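Side-chain contact in putative pilus assembly-related protein (PDB 4DAD), which is probably a pilus-assembly ATPase whose N-terminal part, crystallised here, is a CheY-like response regulator receiver domain: residues Q57-T62 and I86-R91. Numbering follows the deposited sequence. Where two conformers were deposited one is given.
With SO4 (sulfate ion), chain B.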
loop_
_atom_site.group_PDB
_atom_site.type_symbol
_atom_site.label_atom_id
_atom_site.label_comp_id
_atom_site.label_asym_id
_atom_site.label_seq_id
_atom_site.Cartn_x
_atom_site.Cartn_y
_atom_site.Cartn_z
ATOM N N GLN A 57 -4.156 1.872 20.229
ATOM C CA GLN A 57 -4.210 3.083 21.044
ATOM C C GLN A 57 -3.988 4.340 20.162
ATOM O O GLN A 57 -4.685 5.347 20.326
ATOM C CB GLN A 57 -3.159 3.003 22.134
ATOM C CG GLN A 57 -3.386 1.893 23.127
ATOM C CD GLN A 57 -2.266 1.859 24.123
ATOM O OE1 GLN A 57 -1.081 1.819 23.775
ATOM N NE2 GLN A 57 -2.616 1.925 25.383
ATOM N N ILE A 58 -3.047 4.245 19.212
ATOM C CA ILE A 58 -2.702 5.297 18.270
ATOM C C ILE A 58 -3.955 5.768 17.463
ATOM O O ILE A 58 -4.174 6.981 17.379
ATOM C CB ILE A 58 -1.541 4.806 17.354
ATOM C CG1 ILE A 58 -0.248 4.589 18.166
ATOM C CG2 ILE A 58 -1.284 5.755 16.211
ATOM C CD1 ILE A 58 0.873 3.798 17.406
ATOM N N VAL A 59 -4.789 4.824 16.926
ATOM C CA VAL A 59 -6.003 5.122 16.129
ATOM C C VAL A 59 -6.936 6.103 16.868
ATOM O O VAL A 59 -7.569 6.944 16.221
ATOM C CB VAL A 59 -6.837 3.879 15.667
ATOM C CG1 VAL A 59 -7.662 4.203 14.424
ATOM C CG2 VAL A 59 -5.969 2.668 15.390
ATOM N N GLN A 60 -7.016 5.997 18.201
ATOM C CA GLN A 60 -7.884 6.836 19.038
ATOM C C GLN A 60 -7.510 8.342 19.011
ATOM O O GLN A 60 -8.330 9.166 19.409
ATOM C CB GLN A 60 -7.890 6.317 20.476
ATOM C CG GLN A 60 -8.539 4.940 20.613
ATOM C CD GLN A 60 -8.648 4.476 22.053
ATOM O OE1 GLN A 60 -8.301 3.335 22.386
ATOM N NE2 GLN A 60 -9.139 5.341 22.946
ATOM N N ARG A 61 -6.311 8.700 18.495
ATOM C CA ARG A 61 -5.840 10.088 18.414
ATOM C C ARG A 61 -5.938 10.614 16.986
ATOM O O ARG A 61 -4.916 10.977 16.421
ATOM C CB ARG A 61 -4.386 10.183 18.930
ATOM C CG ARG A 61 -4.247 10.275 20.440
ATOM C CD ARG A 61 -4.506 8.951 21.127
ATOM N NE ARG A 61 -4.178 9.001 22.551
ATOM C CZ ARG A 61 -4.592 8.110 23.448
ATOM N NH1 ARG A 61 -5.368 7.094 23.076
ATOM N NH2 ARG A 61 -4.254 8.243 24.731
ATOM N N THR A 62 -7.161 10.667 16.409
ATOM C CA THR A 62 -7.426 11.080 15.014
ATOM C C THR A 62 -6.719 12.397 14.618
ATOM O O THR A 62 -6.033 12.409 13.599
ATOM C CB THR A 62 -8.939 11.208 14.698
ATOM O OG1 THR A 62 -9.694 10.168 15.329
ATOM C CG2 THR A 62 -9.219 11.211 13.197
ATOM N N ILE A 86 -4.267 -1.472 12.424
ATOM C CA ILE A 86 -3.454 -0.870 11.353
ATOM C C ILE A 86 -4.351 -0.637 10.138
ATOM O O ILE A 86 -4.202 0.397 9.468
ATOM C CB ILE A 86 -2.219 -1.742 11.013
ATOM C CG1 ILE A 86 -1.232 -1.775 12.207
ATOM C CG2 ILE A 86 -1.524 -1.255 9.735
ATOM C CD1 ILE A 86 -0.287 -2.972 12.271
ATOM N N GLU A 87 -5.290 -1.596 9.856
ATOM C CA GLU A 87 -6.266 -1.480 8.764
ATOM C C GLU A 87 -7.138 -0.248 9.025
ATOM O O GLU A 87 -7.291 0.585 8.145
ATOM C CB GLU A 87 -7.121 -2.761 8.659
ATOM C CG GLU A 87 -7.256 -3.362 7.266
ATOM C CD GLU A 87 -7.715 -4.814 7.199
ATOM O OE1 GLU A 87 -7.395 -5.596 8.128
ATOM O OE2 GLU A 87 -8.358 -5.180 6.186
ATOM N N LYS A 88 -7.668 -0.120 10.263
ATOM C CA LYS A 88 -8.519 1.011 10.660
ATOM C C LYS A 88 -7.718 2.296 10.544
ATOM O O LYS A 88 -8.227 3.309 10.045
ATOM C CB LYS A 88 -9.082 0.821 12.085
ATOM C CG LYS A 88 -10.073 1.917 12.510
ATOM C CD LYS A 88 -10.789 1.595 13.833
ATOM C CE LYS A 88 -11.744 2.690 14.269
ATOM N NZ LYS A 88 -12.529 2.310 15.482
ATOM N N LEU A 89 -6.440 2.223 10.964
ATOM C CA LEU A 89 -5.505 3.334 10.953
ATOM C C LEU A 89 -5.236 3.840 9.522
ATOM O O LEU A 89 -5.386 5.039 9.304
ATOM C CB LEU A 89 -4.201 2.938 11.655
ATOM C CG LEU A 89 -3.596 3.988 12.547
ATOM C CD1 LEU A 89 -2.668 3.349 13.552
ATOM C CD2 LEU A 89 -2.846 4.993 11.732
ATOM N N SER A 90 -4.870 2.960 8.557
ATOM C CA SER A 90 -4.620 3.401 7.177
ATOM C C SER A 90 -5.907 3.791 6.467
ATOM O O SER A 90 -5.862 4.642 5.585
ATOM C CB SER A 90 -3.840 2.366 6.363
ATOM O OG SER A 90 -4.165 1.031 6.704
ATOM N N ARG A 91 -7.046 3.199 6.853
ATOM C CA ARG A 91 -8.352 3.518 6.276
ATOM C C ARG A 91 -8.750 4.955 6.625
ATOM O O ARG A 91 -9.141 5.702 5.739
ATOM C CB ARG A 91 -9.406 2.509 6.765
ATOM C CG ARG A 91 -10.865 2.806 6.416
ATOM C CD ARG A 91 -11.758 1.562 6.434
ATOM N NE ARG A 91 -11.654 0.754 7.658
ATOM C CZ ARG A 91 -10.975 -0.388 7.752
ATOM N NH1 ARG A 91 -10.308 -0.861 6.706
ATOM N NH2 ARG A 91 -10.939 -1.052 8.899
HETATM S S SO4 B . -5.539 4.852 25.859
HETATM O O1 SO4 B . -6.313 4.713 24.622
HETATM O O2 SO4 B . -4.251 5.492 25.550
HETATM O O3 SO4 B . -6.269 5.680 26.837
HETATM O O4 SO4 B . -5.322 3.503 26.407
#
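Ile58 and Val59 meet Lys88 and Leu89 through aliphatic carbons, and no flat group lies between them. The Arg61 guanidinium instead turns an edge to a sulfate ion, whose sulfur sits in its plane. Arg61 NH1 donates to sulfate O1 (3.0 Å, 162° at the hydrogen), and Arg61 NH2 donates to O2 (2.9 Å). The Gln57 amide adds a longer bond from NE2 to sulfate O4 (3.3 Å). The ion was probably picked up from the crystallisation solution.

Val59 divides its two methyls between neighbouring residues of helix 80-92. With CG1 anti to the backbone N (chi1 -156°), that methyl meets Lys88 CG at 3.8 Å, partway along the extended lysine chain. Val59 CG2 lies 3.8 Å from Leu89 CD1. The same leucine methyl also touches Ile58 CG2 at 3.8 Å, so it bridges Ile58 and Val59. Ile58 and Leu89 both pack on Leu65, and Leu89 reaches Leu71 of strand 70-74.

The contact joins helix 55-58 and the type I turn from Ile58 to Arg61 to helix 80-92 of the receiver fold. Between the two segments it is purely apolar, held by van der Waals packing and burial, while Arg61 and Gln57 donate to the sulfate away from this interface.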